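Long-range contact in cytosine deaminase (Klebsiella pneumoniae, PDB 4R85), which probably removes the exocyclic amino group of cytosine-type bases, 5-methylcytosine among them, by hydrolysis at an iron-containing active site of the amidohydrolase superfamily: residues Val120-Leu132 with Tyr157-Gly171. Sequence-based numbering, arbitrary orientation.
Sequences VTDPSLAALQALL and YPNGRELMTRAIEMG
Thr121 CB sits over the centre of one face of the Tyr157 ring, 3.6 Å from its centroid and 8° off the normal, a CH-pi contact. CG of Tyr157 stands anti to the backbone N (chi1 -173°), which swings the ring across the 121-123 loop, while Pro158 CD covers the ring's other face near its rim. One water joins the two residues, donating to Thr121 O at 2.9 Å and lying 2.7 Å from Tyr157 OH. Thr121 OG1 turns instead to Asp119 and to the backbone N of Glu152.

Beyond this end the side chains meet through carbon and sulfur, and two backbone oxygens are touched as well. Leu163 packs round Val120 O, with CB nearest at 3.4 Å. The two branches of Val120 divide their work: CG1 meets the methyl of Ala167, and CG2 lies 3.6 Å from Met164 SD. Leu128 CD2 shares the Ala167 methyl. Met170, extended to SD and then bent at its last torsion, puts CE 3.6 Å from Gln129 CG and also against Leu128 CD2, while its SD touches Leu125 CD1. Leu132 crosses Met170 at about a right angle, CD1 3.6 Å from Met170 O, beside the Schellman motif that ends helix 160-170 at Gly171.

Helical segments 126-132, the start of helix 126-137, and 160-170 run nearly parallel (15°, axes 11.0 Å apart), successive outer helices of the TIM-barrel-like amidohydrolase fold. Strand 143-149 lies beneath through Ala148 and Ile146, helix 92-108 packs on the far flank of 126-132, and helix 185-202 on that of 160-170.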
# COMPACT_ATOMS: atom_id res chain seq x y z
N VAL A 120 7.49 -3.39 29.06
CA VAL A 120 7.61 -3.69 30.48
C VAL A 120 8.84 -3.01 31.11
O VAL A 120 9.13 -3.20 32.28
CB VAL A 120 7.64 -5.21 30.77
CG1 VAL A 120 6.35 -5.87 30.28
CG2 VAL A 120 8.85 -5.87 30.12
N THR A 121 9.56 -2.21 30.32
CA THR A 121 10.55 -1.32 30.90
C THR A 121 9.82 -0.07 31.38
O THR A 121 10.03 1.05 30.90
CB THR A 121 11.72 -1.00 29.95
OG1 THR A 121 11.22 -0.58 28.67
CG2 THR A 121 12.62 -2.24 29.77
N ASP A 122 8.93 -0.30 32.33
CA ASP A 122 8.10 0.73 32.96
C ASP A 122 7.84 0.19 34.36
O ASP A 122 7.14 -0.81 34.53
CB ASP A 122 6.80 0.93 32.17
CG ASP A 122 5.91 2.04 32.74
OD1 ASP A 122 6.15 2.47 33.89
OD2 ASP A 122 4.97 2.50 32.04
N PRO A 123 8.44 0.83 35.37
CA PRO A 123 8.36 0.29 36.73
C PRO A 123 6.93 0.19 37.26
O PRO A 123 6.69 -0.55 38.21
CB PRO A 123 9.18 1.30 37.55
CG PRO A 123 10.14 1.88 36.55
CD PRO A 123 9.35 1.98 35.28
N SER A 124 5.99 0.91 36.66
CA SER A 124 4.59 0.86 37.10
C SER A 124 3.86 -0.36 36.52
O SER A 124 2.86 -0.81 37.08
CB SER A 124 3.85 2.14 36.69
OG SER A 124 3.70 2.19 35.28
N LEU A 125 4.37 -0.87 35.40
CA LEU A 125 3.70 -1.92 34.63
C LEU A 125 2.22 -1.61 34.39
O LEU A 125 1.38 -2.51 34.32
CB LEU A 125 3.88 -3.30 35.29
CG LEU A 125 5.34 -3.76 35.31
CD1 LEU A 125 5.51 -5.07 36.07
CD2 LEU A 125 5.89 -3.87 33.90
N ALA A 126 1.91 -0.32 34.26
CA ALA A 126 0.53 0.15 34.14
C ALA A 126 -0.18 -0.38 32.89
O ALA A 126 -1.31 -0.86 32.97
CB ALA A 126 0.49 1.67 34.18
N ALA A 127 0.48 -0.27 31.73
CA ALA A 127 -0.12 -0.74 30.49
C ALA A 127 -0.33 -2.25 30.52
O ALA A 127 -1.32 -2.76 30.00
CB ALA A 127 0.75 -0.36 29.29
N LEU A 128 0.63 -2.97 31.09
CA LEU A 128 0.50 -4.43 31.17
C LEU A 128 -0.74 -4.79 31.99
O LEU A 128 -1.54 -5.64 31.60
CB LEU A 128 1.75 -5.05 31.80
CG LEU A 128 1.70 -6.57 31.97
CD1 LEU A 128 1.55 -7.26 30.61
CD2 LEU A 128 2.95 -7.03 32.67
N GLN A 129 -0.90 -4.12 33.13
CA GLN A 129 -2.07 -4.33 33.97
C GLN A 129 -3.35 -4.09 33.19
O GLN A 129 -4.28 -4.90 33.23
CB GLN A 129 -2.02 -3.39 35.18
CG GLN A 129 -0.91 -3.74 36.16
CD GLN A 129 -0.76 -2.72 37.28
OE1 GLN A 129 -1.73 -2.07 37.69
NE2 GLN A 129 0.47 -2.56 37.77
N ALA A 130 -3.39 -2.98 32.45
CA ALA A 130 -4.58 -2.64 31.68
C ALA A 130 -4.86 -3.70 30.60
O ALA A 130 -6.00 -4.11 30.41
CB ALA A 130 -4.45 -1.26 31.05
N LEU A 131 -3.82 -4.14 29.92
CA LEU A 131 -4.00 -5.06 28.80
C LEU A 131 -4.34 -6.49 29.24
O LEU A 131 -5.05 -7.20 28.53
CB LEU A 131 -2.80 -5.01 27.84
CG LEU A 131 -2.84 -3.71 27.03
CD1 LEU A 131 -1.51 -3.39 26.40
CD2 LEU A 131 -3.91 -3.78 25.96
N LEU A 132 -3.86 -6.90 30.41
CA LEU A 132 -4.28 -8.18 30.97
C LEU A 132 -5.78 -8.18 31.26
O LEU A 132 -6.45 -9.19 31.05
CB LEU A 132 -3.49 -8.52 32.25
CG LEU A 132 -2.02 -8.93 32.03
CD1 LEU A 132 -1.25 -8.86 33.34
CD2 LEU A 132 -1.93 -10.33 31.45
N TYR A 157 18.50 -1.51 30.99
CA TYR A 157 17.50 -0.72 31.72
C TYR A 157 17.51 -1.17 33.17
O TYR A 157 17.68 -2.37 33.44
CB TYR A 157 16.12 -0.98 31.11
CG TYR A 157 15.02 -0.09 31.66
CD1 TYR A 157 14.17 -0.54 32.66
CD2 TYR A 157 14.84 1.20 31.17
CE1 TYR A 157 13.17 0.26 33.17
CE2 TYR A 157 13.83 2.02 31.67
CZ TYR A 157 13.00 1.54 32.67
OH TYR A 157 12.01 2.34 33.17
N PRO A 158 17.36 -0.23 34.13
CA PRO A 158 17.38 -0.58 35.55
C PRO A 158 16.39 -1.70 35.89
O PRO A 158 15.20 -1.59 35.56
CB PRO A 158 16.96 0.72 36.25
CG PRO A 158 17.33 1.79 35.30
CD PRO A 158 17.16 1.22 33.92
N ASN A 159 16.89 -2.77 36.52
CA ASN A 159 16.05 -3.89 36.94
C ASN A 159 15.30 -4.58 35.79
O ASN A 159 14.25 -5.19 36.01
CB ASN A 159 15.06 -3.41 37.99
CG ASN A 159 15.73 -2.55 39.03
OD1 ASN A 159 15.45 -1.35 39.16
ND2 ASN A 159 16.66 -3.14 39.77
N GLY A 160 15.84 -4.48 34.58
CA GLY A 160 15.23 -5.09 33.41
C GLY A 160 14.85 -6.55 33.58
O GLY A 160 13.75 -6.96 33.18
N ARG A 161 15.73 -7.34 34.19
CA ARG A 161 15.42 -8.76 34.39
C ARG A 161 14.26 -8.99 35.38
O ARG A 161 13.41 -9.86 35.14
CB ARG A 161 16.68 -9.55 34.81
CG ARG A 161 17.72 -9.70 33.70
CD ARG A 161 18.93 -10.55 34.15
NE ARG A 161 19.87 -10.78 33.06
CZ ARG A 161 20.62 -11.88 32.93
NH1 ARG A 161 20.54 -12.85 33.83
NH2 ARG A 161 21.45 -12.00 31.89
N GLU A 162 14.21 -8.19 36.46
CA GLU A 162 13.11 -8.25 37.42
C GLU A 162 11.79 -7.90 36.78
O GLU A 162 10.76 -8.50 37.10
CB GLU A 162 13.31 -7.23 38.57
CG GLU A 162 14.40 -7.53 39.54
CD GLU A 162 14.36 -6.61 40.75
OE1 GLU A 162 13.63 -5.57 40.73
OE2 GLU A 162 15.04 -6.95 41.74
N LEU A 163 11.80 -6.88 35.94
CA LEU A 163 10.59 -6.43 35.27
C LEU A 163 10.05 -7.48 34.30
O LEU A 163 8.85 -7.72 34.24
CB LEU A 163 10.83 -5.11 34.54
CG LEU A 163 10.99 -3.94 35.51
CD1 LEU A 163 11.61 -2.74 34.78
CD2 LEU A 163 9.64 -3.58 36.11
N MET A 164 10.95 -8.10 33.55
CA MET A 164 10.56 -9.19 32.63
C MET A 164 9.93 -10.34 33.42
O MET A 164 8.89 -10.87 33.04
CB MET A 164 11.77 -9.70 31.85
CG MET A 164 12.23 -8.75 30.74
SD MET A 164 11.01 -8.66 29.41
CE MET A 164 11.22 -10.29 28.65
N THR A 165 10.57 -10.71 34.52
CA THR A 165 10.11 -11.81 35.36
C THR A 165 8.76 -11.48 35.97
O THR A 165 7.84 -12.30 35.96
CB THR A 165 11.14 -12.12 36.46
OG1 THR A 165 12.40 -12.44 35.86
CG2 THR A 165 10.69 -13.29 37.35
N ARG A 166 8.63 -10.27 36.49
CA ARG A 166 7.38 -9.83 37.11
C ARG A 166 6.25 -9.83 36.08
O ARG A 166 5.14 -10.27 36.37
CB ARG A 166 7.54 -8.43 37.72
CG ARG A 166 6.29 -7.88 38.36
CD ARG A 166 5.92 -8.66 39.62
NE ARG A 166 4.54 -8.39 40.00
CZ ARG A 166 3.66 -9.32 40.33
NH1 ARG A 166 4.02 -10.61 40.34
NH2 ARG A 166 2.42 -8.98 40.65
N ALA A 167 6.54 -9.36 34.87
CA ALA A 167 5.54 -9.33 33.79
C ALA A 167 5.03 -10.72 33.45
O ALA A 167 3.83 -10.93 33.23
CB ALA A 167 6.13 -8.67 32.54
N ILE A 168 5.95 -11.68 33.39
CA ILE A 168 5.60 -13.07 33.15
C ILE A 168 4.76 -13.62 34.30
O ILE A 168 3.74 -14.28 34.08
CB ILE A 168 6.86 -13.93 32.90
CG1 ILE A 168 7.49 -13.54 31.56
CG2 ILE A 168 6.53 -15.42 32.96
CD1 ILE A 168 6.53 -13.60 30.39
N GLU A 169 5.16 -13.34 35.53
CA GLU A 169 4.39 -13.84 36.66
C GLU A 169 2.99 -13.23 36.71
O GLU A 169 2.03 -13.88 37.14
CB GLU A 169 5.14 -13.61 37.98
CG GLU A 169 6.39 -14.46 38.09
CD GLU A 169 7.15 -14.24 39.38
OE1 GLU A 169 6.92 -13.21 40.05
OE2 GLU A 169 7.98 -15.11 39.73
N MET A 170 2.87 -11.99 36.25
CA MET A 170 1.58 -11.31 36.19
C MET A 170 0.66 -11.94 35.16
O MET A 170 -0.57 -11.80 35.22
CB MET A 170 1.76 -9.82 35.88
CG MET A 170 2.17 -8.99 37.08
SD MET A 170 2.66 -7.34 36.55
CE MET A 170 1.13 -6.69 35.90
N GLY A 171 1.25 -12.63 34.19
CA GLY A 171 0.48 -13.43 33.26
C GLY A 171 0.68 -13.18 31.78
O GLY A 171 -0.09 -13.69 30.97
O HOH W 1 10.47 3.83 31.59